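PDB 5LQ5: putative phosphonate binding protein for ABC transporter from Prochlorococcus marinus str. MIT 9301, which binds inorganic phosphite strongly, and methylphosphonate and phosphate only very weakly, and is probably the solute-binding part of an ABC transporter complex. Local coordinates for residues 78-83 with 205-210; 229-234 with 252-257; 9-14 with 61-66; 21-26 with 245-250. One frame throughout, in Å; residues are numbered along the deposited sequence. Where two conformers were deposited one is given.

Contact 1 of 4, residues 78-83 with 205-210. With PO3 (phosphite ion), chain B.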
# COMPACT_ATOMS: atom_id res chain seq x y z
N SER A 78 19.54 -1.14 3.12
CA SER A 78 18.62 -1.80 2.23
C SER A 78 18.47 -0.92 0.99
O SER A 78 18.92 0.23 0.96
CB SER A 78 17.29 -2.02 2.90
OG SER A 78 16.94 -0.83 3.55
N ILE A 79 17.85 -1.49 -0.03
CA ILE A 79 17.81 -0.89 -1.36
C ILE A 79 16.40 -0.65 -1.88
O ILE A 79 15.62 -1.57 -2.00
CB ILE A 79 18.52 -1.81 -2.40
CG1 ILE A 79 19.91 -2.26 -1.91
CG2 ILE A 79 18.60 -1.14 -3.77
CD1 ILE A 79 20.92 -1.15 -1.74
N VAL A 80 16.11 0.58 -2.27
CA VAL A 80 14.90 0.91 -3.05
C VAL A 80 15.09 0.44 -4.48
O VAL A 80 16.00 0.89 -5.18
CB VAL A 80 14.50 2.39 -3.01
CG1 VAL A 80 13.20 2.60 -3.75
CG2 VAL A 80 14.36 2.86 -1.59
N ILE A 81 14.18 -0.43 -4.93
CA ILE A 81 14.32 -1.12 -6.24
C ILE A 81 13.50 -0.52 -7.37
O ILE A 81 14.04 -0.29 -8.44
CB ILE A 81 14.00 -2.63 -6.09
CG1 ILE A 81 15.04 -3.33 -5.20
CG2 ILE A 81 13.88 -3.33 -7.44
CD1 ILE A 81 16.40 -3.54 -5.84
N ALA A 82 12.21 -0.33 -7.16
CA ALA A 82 11.27 0.07 -8.20
C ALA A 82 9.93 0.53 -7.61
O ALA A 82 9.63 0.30 -6.43
CB ALA A 82 11.02 -1.09 -9.14
N GLN A 83 9.13 1.17 -8.44
CA GLN A 83 7.78 1.60 -8.13
C GLN A 83 6.98 1.56 -9.43
O GLN A 83 7.53 1.22 -10.47
CB GLN A 83 7.77 3.02 -7.51
CG GLN A 83 8.16 4.11 -8.51
CD GLN A 83 8.31 5.51 -7.94
OE1 GLN A 83 7.51 5.96 -7.15
NE2 GLN A 83 9.32 6.24 -8.41
N ASP A 205 3.86 6.72 -2.78
CA ASP A 205 3.40 5.54 -2.04
C ASP A 205 4.25 4.28 -2.30
O ASP A 205 5.36 4.14 -1.73
CB ASP A 205 1.89 5.35 -2.20
CG ASP A 205 1.27 4.44 -1.10
OD1 ASP A 205 2.04 3.85 -0.28
OD2 ASP A 205 0.02 4.41 -0.98
N TYR A 206 3.70 3.32 -3.04
CA TYR A 206 4.25 1.98 -3.00
C TYR A 206 5.59 1.83 -3.69
O TYR A 206 5.89 2.53 -4.65
CB TYR A 206 3.29 0.97 -3.63
CG TYR A 206 1.98 0.76 -2.92
CD1 TYR A 206 1.79 -0.38 -2.16
CD2 TYR A 206 0.90 1.63 -3.05
CE1 TYR A 206 0.60 -0.64 -1.51
CE2 TYR A 206 -0.32 1.39 -2.39
CZ TYR A 206 -0.48 0.24 -1.66
OH TYR A 206 -1.71 0.04 -1.04
N HIS A 207 6.39 0.89 -3.18
CA HIS A 207 7.69 0.57 -3.74
C HIS A 207 8.26 -0.74 -3.26
O HIS A 207 7.95 -1.19 -2.15
CB HIS A 207 8.68 1.71 -3.48
CG HIS A 207 8.93 2.02 -2.03
ND1 HIS A 207 8.00 2.65 -1.23
CD2 HIS A 207 10.04 1.87 -1.27
CE1 HIS A 207 8.52 2.83 -0.02
NE2 HIS A 207 9.76 2.37 -0.03
N TRP A 208 9.07 -1.34 -4.12
CA TRP A 208 9.84 -2.52 -3.80
C TRP A 208 11.10 -2.15 -3.07
O TRP A 208 11.82 -1.27 -3.49
CB TRP A 208 10.25 -3.29 -5.06
CG TRP A 208 9.15 -4.03 -5.76
CD1 TRP A 208 8.55 -3.71 -6.96
CD2 TRP A 208 8.58 -5.28 -5.35
NE1 TRP A 208 7.62 -4.66 -7.27
CE2 TRP A 208 7.63 -5.64 -6.31
CE3 TRP A 208 8.77 -6.10 -4.24
CZ2 TRP A 208 6.87 -6.80 -6.20
CZ3 TRP A 208 8.03 -7.26 -4.14
CH2 TRP A 208 7.09 -7.60 -5.11
N VAL A 209 11.39 -2.92 -2.03
CA VAL A 209 12.58 -2.78 -1.21
C VAL A 209 13.28 -4.13 -1.14
O VAL A 209 12.65 -5.13 -0.81
CB VAL A 209 12.27 -2.26 0.20
CG1 VAL A 209 13.56 -2.09 1.01
CG2 VAL A 209 11.51 -0.93 0.14
N ALA A 210 14.60 -4.14 -1.36
CA ALA A 210 15.40 -5.37 -1.25
C ALA A 210 16.45 -5.26 -0.13
O ALA A 210 16.93 -4.15 0.18
CB ALA A 210 16.10 -5.70 -2.57
P PO3 B . -0.31 1.83 1.71
O1 PO3 B . -0.90 3.06 0.94
O2 PO3 B . 0.85 2.19 2.73
O3 PO3 B . -1.43 1.00 2.39
O HOH W 1 6.80 5.07 -4.57

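Contact 2 of 4, residues 229-234 with 252-257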
# COMPACT_ATOMS: atom_id res chain seq x y z
N VAL A 229 15.24 -7.17 -14.01
CA VAL A 229 14.08 -8.02 -14.30
C VAL A 229 12.78 -7.28 -14.03
O VAL A 229 11.85 -7.28 -14.83
CB VAL A 229 14.13 -9.35 -13.52
CG1 VAL A 229 12.82 -10.12 -13.55
CG2 VAL A 229 15.28 -10.21 -14.03
N ILE A 230 12.72 -6.63 -12.88
CA ILE A 230 11.48 -5.93 -12.47
C ILE A 230 11.21 -4.73 -13.41
O ILE A 230 10.09 -4.53 -13.88
CB ILE A 230 11.54 -5.52 -10.98
CG1 ILE A 230 11.58 -6.78 -10.07
CG2 ILE A 230 10.37 -4.62 -10.62
CD1 ILE A 230 11.87 -6.49 -8.60
N LEU A 231 12.25 -3.96 -13.70
CA LEU A 231 12.10 -2.79 -14.58
C LEU A 231 11.81 -3.15 -16.04
O LEU A 231 11.27 -2.34 -16.79
CB LEU A 231 13.35 -1.92 -14.50
CG LEU A 231 13.61 -1.24 -13.16
CD1 LEU A 231 14.98 -0.56 -13.17
CD2 LEU A 231 12.52 -0.25 -12.81
N ASN A 232 12.18 -4.36 -16.44
CA ASN A 232 12.02 -4.79 -17.85
C ASN A 232 10.77 -5.62 -18.11
O ASN A 232 10.55 -6.06 -19.24
CB ASN A 232 13.27 -5.51 -18.35
CG ASN A 232 14.46 -4.58 -18.53
OD1 ASN A 232 14.32 -3.46 -18.95
ND2 ASN A 232 15.65 -5.09 -18.26
N LEU A 233 9.95 -5.83 -17.09
CA LEU A 233 8.64 -6.45 -17.27
C LEU A 233 7.86 -5.66 -18.34
O LEU A 233 7.75 -4.43 -18.32
CB LEU A 233 7.84 -6.55 -15.97
CG LEU A 233 8.31 -7.59 -14.95
CD1 LEU A 233 7.57 -7.40 -13.63
CD2 LEU A 233 8.14 -9.02 -15.44
N ASP A 234 7.32 -6.42 -19.28
CA ASP A 234 6.93 -5.95 -20.61
C ASP A 234 5.46 -6.33 -20.87
O ASP A 234 5.12 -7.50 -21.03
CB ASP A 234 7.88 -6.57 -21.66
CG ASP A 234 7.48 -6.28 -23.09
OD1 ASP A 234 6.74 -5.31 -23.35
OD2 ASP A 234 7.94 -7.05 -23.96
N PHE A 252 6.90 -1.16 -14.36
CA PHE A 252 7.63 -0.66 -13.20
C PHE A 252 8.72 0.30 -13.66
O PHE A 252 9.24 0.16 -14.74
CB PHE A 252 8.26 -1.79 -12.39
CG PHE A 252 7.27 -2.63 -11.63
CD1 PHE A 252 6.69 -2.18 -10.45
CD2 PHE A 252 6.91 -3.87 -12.10
CE1 PHE A 252 5.77 -2.97 -9.78
CE2 PHE A 252 6.01 -4.66 -11.44
CZ PHE A 252 5.44 -4.23 -10.25
N ILE A 253 9.05 1.25 -12.80
CA ILE A 253 10.04 2.30 -13.04
C ILE A 253 10.95 2.43 -11.82
O ILE A 253 10.64 1.94 -10.73
CB ILE A 253 9.38 3.68 -13.31
CG1 ILE A 253 8.59 4.17 -12.09
CG2 ILE A 253 8.47 3.61 -14.53
CD1 ILE A 253 8.16 5.62 -12.20
N LYS A 254 12.05 3.14 -12.02
CA LYS A 254 13.03 3.39 -10.97
C LYS A 254 12.44 4.25 -9.83
O LYS A 254 11.55 5.07 -10.02
CB LYS A 254 14.30 4.06 -11.51
CG LYS A 254 15.04 3.18 -12.48
CD LYS A 254 16.33 3.81 -12.94
CE LYS A 254 16.80 3.12 -14.21
NZ LYS A 254 18.07 3.70 -14.70
N ALA A 255 12.97 4.02 -8.64
CA ALA A 255 12.58 4.74 -7.45
C ALA A 255 13.80 4.94 -6.59
O ALA A 255 14.63 4.04 -6.50
CB ALA A 255 11.52 3.96 -6.69
N GLU A 256 13.92 6.09 -5.94
CA GLU A 256 15.03 6.32 -5.02
C GLU A 256 14.54 6.78 -3.66
O GLU A 256 13.45 7.34 -3.55
CB GLU A 256 16.06 7.31 -5.59
CG GLU A 256 15.53 8.65 -6.04
CD GLU A 256 16.63 9.58 -6.54
OE1 GLU A 256 17.76 9.11 -6.77
OE2 GLU A 256 16.36 10.79 -6.71
N SER A 257 15.38 6.54 -2.64
CA SER A 257 15.08 6.86 -1.23
C SER A 257 14.72 8.33 -0.99
O SER A 257 13.87 8.61 -0.17
CB SER A 257 16.20 6.44 -0.26
OG SER A 257 17.38 7.17 -0.47
O HOH W 2 8.29 -2.91 -16.15
O HOH W 3 11.04 0.35 -16.65

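Contact 3 of 4, residues 9-14 with 61-66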
# COMPACT_ATOMS: atom_id res chain seq x y z
N GLY A 9 7.84 -10.75 -0.03
CA GLY A 9 6.77 -10.36 0.90
C GLY A 9 6.03 -9.11 0.40
O GLY A 9 6.41 -8.49 -0.63
N ALA A 10 5.00 -8.76 1.12
CA ALA A 10 4.18 -7.61 0.78
C ALA A 10 3.32 -7.19 1.95
O ALA A 10 2.81 -8.03 2.69
CB ALA A 10 3.29 -7.95 -0.39
N ILE A 11 3.11 -5.89 2.10
CA ILE A 11 2.12 -5.43 3.06
C ILE A 11 0.75 -6.02 2.69
O ILE A 11 0.38 -6.05 1.50
CB ILE A 11 2.06 -3.90 3.20
CG1 ILE A 11 1.86 -3.21 1.85
CG2 ILE A 11 3.32 -3.38 3.93
CD1 ILE A 11 1.43 -1.77 1.99
N PRO A 12 -0.03 -6.48 3.68
CA PRO A 12 -1.33 -7.12 3.41
C PRO A 12 -2.45 -6.08 3.28
O PRO A 12 -3.31 -5.93 4.15
CB PRO A 12 -1.52 -8.02 4.61
CG PRO A 12 -0.79 -7.33 5.73
CD PRO A 12 0.39 -6.66 5.08
N ASP A 13 -2.40 -5.36 2.16
CA ASP A 13 -3.22 -4.16 1.91
C ASP A 13 -4.57 -4.48 1.26
O ASP A 13 -5.41 -3.60 1.09
CB ASP A 13 -2.45 -3.11 1.11
CG ASP A 13 -2.23 -3.50 -0.36
OD1 ASP A 13 -2.27 -4.70 -0.70
OD2 ASP A 13 -2.04 -2.58 -1.17
N GLN A 14 -4.72 -5.75 0.89
CA GLN A 14 -5.90 -6.30 0.23
C GLN A 14 -6.16 -7.71 0.75
O GLN A 14 -5.33 -8.27 1.44
CB GLN A 14 -5.69 -6.30 -1.31
CG GLN A 14 -5.65 -4.88 -1.86
CD GLN A 14 -5.12 -4.84 -3.26
OE1 GLN A 14 -3.94 -4.60 -3.50
NE2 GLN A 14 -5.98 -5.07 -4.17
N VAL A 61 10.36 -6.97 -0.76
CA VAL A 61 9.02 -6.67 -0.21
C VAL A 61 8.38 -5.48 -0.90
O VAL A 61 9.03 -4.46 -1.11
CB VAL A 61 9.08 -6.40 1.30
CG1 VAL A 61 7.72 -6.06 1.88
CG2 VAL A 61 9.63 -7.60 2.04
N TRP A 62 7.13 -5.66 -1.27
CA TRP A 62 6.23 -4.62 -1.77
C TRP A 62 5.66 -3.85 -0.58
O TRP A 62 4.79 -4.37 0.15
CB TRP A 62 5.16 -5.23 -2.61
CG TRP A 62 4.18 -4.32 -3.27
CD1 TRP A 62 2.84 -4.23 -3.00
CD2 TRP A 62 4.44 -3.38 -4.30
NE1 TRP A 62 2.24 -3.31 -3.83
CE2 TRP A 62 3.20 -2.76 -4.63
CE3 TRP A 62 5.60 -2.96 -4.98
CZ2 TRP A 62 3.08 -1.77 -5.60
CZ3 TRP A 62 5.47 -1.96 -5.96
CH2 TRP A 62 4.21 -1.40 -6.26
N PHE A 63 6.26 -2.70 -0.32
CA PHE A 63 5.90 -1.83 0.79
C PHE A 63 5.04 -0.65 0.32
O PHE A 63 5.06 -0.24 -0.85
CB PHE A 63 7.16 -1.26 1.47
CG PHE A 63 7.81 -2.17 2.47
CD1 PHE A 63 7.13 -2.56 3.62
CD2 PHE A 63 9.09 -2.67 2.26
CE1 PHE A 63 7.72 -3.41 4.56
CE2 PHE A 63 9.70 -3.48 3.20
CZ PHE A 63 8.99 -3.87 4.35
N GLY A 64 4.28 -0.07 1.25
CA GLY A 64 3.71 1.22 1.11
C GLY A 64 4.76 2.29 1.41
O GLY A 64 5.87 1.96 1.85
N GLY A 65 4.41 3.56 1.24
CA GLY A 65 5.36 4.65 1.52
C GLY A 65 5.85 4.66 2.95
O GLY A 65 7.06 4.60 3.21
N LEU A 66 4.89 4.68 3.89
CA LEU A 66 5.22 4.72 5.31
C LEU A 66 5.93 3.47 5.77
O LEU A 66 6.95 3.52 6.45
CB LEU A 66 3.99 4.99 6.20
CG LEU A 66 4.22 5.03 7.71
CD1 LEU A 66 5.21 6.14 8.08
CD2 LEU A 66 2.89 5.26 8.40
O HOH W 4 -0.83 -2.97 -3.57

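Contact 4 of 4, residues 21-26 with 245-250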
# COMPACT_ATOMS: atom_id res chain seq x y z
N LYS A 21 -2.51 -14.51 -5.44
CA LYS A 21 -2.48 -14.58 -6.91
C LYS A 21 -1.36 -13.72 -7.52
O LYS A 21 -0.56 -14.20 -8.33
CB LYS A 21 -3.83 -14.19 -7.52
CG LYS A 21 -4.00 -14.68 -8.96
CD LYS A 21 -5.28 -14.16 -9.58
CE LYS A 21 -5.27 -14.46 -11.07
NZ LYS A 21 -6.46 -13.91 -11.78
N ARG A 22 -1.32 -12.46 -7.08
CA ARG A 22 -0.33 -11.47 -7.52
C ARG A 22 1.08 -11.93 -7.21
O ARG A 22 1.96 -11.96 -8.13
CB ARG A 22 -0.57 -10.13 -6.81
CG ARG A 22 0.35 -9.03 -7.25
CD ARG A 22 -0.32 -7.72 -7.13
NE ARG A 22 -0.28 -7.22 -5.79
CZ ARG A 22 -0.83 -6.07 -5.42
NH1 ARG A 22 -1.52 -5.34 -6.29
NH2 ARG A 22 -0.71 -5.66 -4.17
N PHE A 23 1.35 -12.20 -5.95
CA PHE A 23 2.74 -12.43 -5.53
C PHE A 23 3.29 -13.80 -5.88
O PHE A 23 4.48 -13.96 -6.14
CB PHE A 23 2.96 -12.01 -4.07
CG PHE A 23 2.81 -10.55 -3.90
CD1 PHE A 23 3.76 -9.66 -4.42
CD2 PHE A 23 1.68 -10.02 -3.28
CE1 PHE A 23 3.57 -8.31 -4.33
CE2 PHE A 23 1.51 -8.66 -3.16
CZ PHE A 23 2.45 -7.80 -3.69
N ASN A 24 2.40 -14.77 -6.02
CA ASN A 24 2.84 -16.07 -6.54
C ASN A 24 3.20 -15.96 -8.04
O ASN A 24 4.22 -16.54 -8.48
CB ASN A 24 1.79 -17.16 -6.32
CG ASN A 24 1.65 -17.60 -4.87
OD1 ASN A 24 2.60 -17.57 -4.07
ND2 ASN A 24 0.45 -18.07 -4.51
N LEU A 25 2.40 -15.24 -8.82
CA LEU A 25 2.71 -15.08 -10.27
C LEU A 25 4.02 -14.31 -10.49
O LEU A 25 4.88 -14.67 -11.29
CB LEU A 25 1.59 -14.37 -11.01
CG LEU A 25 0.34 -15.18 -11.30
CD1 LEU A 25 -0.72 -14.26 -11.89
CD2 LEU A 25 0.63 -16.34 -12.25
N PHE A 26 4.19 -13.25 -9.69
CA PHE A 26 5.42 -12.44 -9.69
C PHE A 26 6.64 -13.30 -9.37
O PHE A 26 7.66 -13.27 -10.08
CB PHE A 26 5.27 -11.33 -8.63
CG PHE A 26 6.46 -10.40 -8.54
CD1 PHE A 26 6.63 -9.36 -9.44
CD2 PHE A 26 7.39 -10.58 -7.53
CE1 PHE A 26 7.73 -8.50 -9.34
CE2 PHE A 26 8.49 -9.75 -7.43
CZ PHE A 26 8.66 -8.70 -8.33
N ASP A 245 -0.95 -6.37 -14.86
CA ASP A 245 -2.40 -6.08 -14.69
C ASP A 245 -2.84 -6.23 -13.20
O ASP A 245 -3.69 -5.47 -12.71
CB ASP A 245 -3.27 -6.99 -15.56
CG ASP A 245 -3.23 -6.63 -17.05
OD1 ASP A 245 -2.70 -5.55 -17.45
OD2 ASP A 245 -3.76 -7.46 -17.83
N MET A 246 -2.24 -7.18 -12.50
CA MET A 246 -2.50 -7.37 -11.05
C MET A 246 -2.00 -6.22 -10.20
O MET A 246 -2.47 -6.06 -9.07
CB MET A 246 -1.88 -8.66 -10.52
CG MET A 246 -2.46 -9.95 -11.05
SD MET A 246 -4.09 -10.39 -10.47
CE MET A 246 -4.08 -10.24 -8.67
N PHE A 247 -1.03 -5.47 -10.74
CA PHE A 247 -0.49 -4.25 -10.09
C PHE A 247 -1.11 -2.96 -10.65
O PHE A 247 -0.71 -1.86 -10.27
CB PHE A 247 1.03 -4.16 -10.26
CG PHE A 247 1.81 -5.09 -9.39
CD1 PHE A 247 2.21 -4.69 -8.10
CD2 PHE A 247 2.13 -6.35 -9.80
CE1 PHE A 247 2.94 -5.55 -7.29
CE2 PHE A 247 2.84 -7.23 -9.00
CZ PHE A 247 3.24 -6.83 -7.72
N ASN A 248 -2.06 -3.12 -11.58
CA ASN A 248 -2.77 -1.97 -12.22
C ASN A 248 -1.78 -0.98 -12.83
O ASN A 248 -1.90 0.24 -12.68
CB ASN A 248 -3.67 -1.27 -11.20
CG ASN A 248 -4.59 -2.23 -10.50
OD1 ASN A 248 -4.58 -2.33 -9.27
ND2 ASN A 248 -5.39 -2.97 -11.27
N ALA A 249 -0.80 -1.54 -13.54
CA ALA A 249 0.32 -0.75 -14.07
C ALA A 249 0.75 -1.28 -15.42
O ALA A 249 0.64 -2.47 -15.67
CB ALA A 249 1.49 -0.76 -13.12
N LYS A 250 1.24 -0.38 -16.26
CA LYS A 250 1.82 -0.74 -17.58
C LYS A 250 3.28 -1.15 -17.50
O LYS A 250 3.81 -1.80 -18.41
CB LYS A 250 1.63 0.41 -18.59
CG LYS A 250 0.17 0.88 -18.72
CD LYS A 250 -0.76 -0.19 -19.29
CE LYS A 250 -2.19 0.01 -18.81
NZ LYS A 250 -3.12 -0.99 -19.43

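Contact 1 of 4, residues 78-83 with 205-210
From these two segments D205 and Y206 line the phosphite pocket, which Y46, S126, T127, S128 and H158 complete with hydrogen bonds. OD2 of D205 stands 2.5 Å from O1 of the ion, and OH of Y206 lies 3.6 Å from the P atom. Both groups are held from the protein side, D205 by G65 and Y206 by D13 and N176. One step out, H207 has CG in the crowded position between backbone N and carbonyl carbon (chi1 60°). With chi2 -72° this brings ND1 round to donate a hydrogen bond to D205 O, 3.1 Å away and in the plane of both ring and carbonyl. A water bridges Q83 OE1 and Y206 O, and Q83 OE1 also takes a hydrogen bond from Q259. Behind this, strand 207-210 runs antiparallel to strand 79-84 in the sheet of one lobe. I79 and A210 form a hydrogen-bonded pair, with I79 N to A210 O and A210 N to I79 O both 2.8 Å. V80 and V209 make the non-hydrogen-bonded pair. I81 N donates to W208 O and W208 N to A82 O, an irregularity resembling a classic bulge, and A82 N is buried without a partner. I81 CG1 rests on A210 CB at 3.7 Å. At the pocket end, two oxygens as close as OD2 and O1 suggest that one of the acid groups, carboxylate or phosphite, holds a proton.

Contact 2 of 4, residues 229-234 with 252-257
The C-terminal end of helix 222-231 packs here against the short edge strand 252-253 of the six-stranded sheet, and no direct hydrogen bond joins the two segments. F252 carries the contact. Its CG is anti to the carbonyl carbon (chi1 -71°), which brings the ring under I230 and beside L233. I230 lays CG2 off-centre over the ring, a CH-pi contact 4.2 Å from the centroid of F252. L233 runs alongside and touches the ring edge, its CD1 3.8 Å from F252 CE2. The same ring meets W208 and F247 edge-to-face. An alanine in place of F252 would remove the surface that meets I230, L233, W208 and F247, and would probably loosen the packing of the helix end on the sheet. L231 presses on the backbone instead, with CD2 3.3 Å from I253 C, while CD1 touches K254 CG where the two side chains cross at about a right angle. The polar backbone is joined through solvent. One water accepts from F252 N and lies 2.7 Å from L233 O, to which it can donate. A second water clamps two carbonyls together, donating to L231 O at 2.7 Å and to F252 O at 2.6 Å.

Contact 3 of 4, residues 9-14 with 61-66
Strands 5-10 and 60-63 are parallel neighbours in a sheet whose strand order matches the alpha/beta lobe of type II periplasmic binding proteins, and the contact lies where both strands run out toward the phosphite pocket. Two backbone hydrogen bonds straddle A10 and both go to W62. W62 N reaches G9 O at 3.0 Å from well above the carbonyl plane, whereas I11 N meets W62 O nearly along the C=O axis. A CA-H...O contact from V61 CA to G9 O, 3.2 Å, reinforces the first. Among the apolar contacts, A10 CB faces W62 CB on one side of the sheet. I11 has CG1 in the crowded position between backbone N and carbonyl carbon (chi1 53°), which carries CD1 to 3.4 Å from G64 N, while its CG2 meets F63 CD1. Packing is close: I11 CD1 fits tightly against G64, which has no side chain. G64 is the N-cap of helix 65-74, and both it and I11 touch the phosphite. The remaining link is through water: one molecule lies in the plane of the W62 indole, accepts from NE1 at 3.1 Å, and donates to D13 OD2 at 2.7 Å.

Contact 4 of 4, residues 21-26 with 245-250
At M246, in the last turn of helix 238-246, residues 245-250 meet helix 16-34. The M246 chain is bent at chi2 and chi3, so that its thioether folds against the backbone and CB of R22: M246 CE lies 3.9 Å from R22 N, and SD meets K21 CD at 4.1 Å where the two chains cross at about a right angle. M246 CB packs on R22 CD. The polar work is done by M246 O, which accepts a hydrogen bond from R22 NH1 at 3.0 Å; the acceptor lies in the guanidinium plane, but the donor stands above the carbonyl plane. A positive group set on a carbonyl at a helix C-terminus is likely to be electrostatically favourable. F247 follows and offers R22 a ring face. In R22, CG anti to the backbone N and an extended chi2 put CD 3.6 Å from the F247 ring centroid; the bend at chi3 (81°) then lays the guanidinium flat on the ring, planes 11° apart, as an off-centre cation-pi stack. F23 CE1 meets F247 CZ at 3.7 Å. An alanine in place of R22 would lose both the stack and the bond to M246 O, and would probably loosen the helix end from helix 16-34. N248 then takes a positive phi (54°) and ends the helix in a Schellman motif. The F247 ring also meets W62 of strand 60-63 edge-to-face, while F26 stacks on W208 of strand 207-210, so helix 16-34 and this helix end both sit against the six-stranded sheet of this lobe.

Contacts 1 and 3 share the pocket end of one sheet: Y206 OH and D13 OD2 are 2.6 Å apart and D205 OD1 and G65 N 2.8 Å, both probable hydrogen bonds, so residues of each contact hold those of the other around the phosphite. Contact 2 adds the edge strand beside 79-84, with Q83 O 2.8 Å from I253 N. Contact 4 packs against the face of the sheet that carries W62 and W208: W208 CZ2 of contact 1 lies 3.4 Å from F26 CZ, and I230 CD1 of contact 2 lies 3.9 Å from the same F26 CZ. Contacts 2 and 4 stay clear of the ion; the side chains of F252 and R22 are about 14 and 9 Å from it.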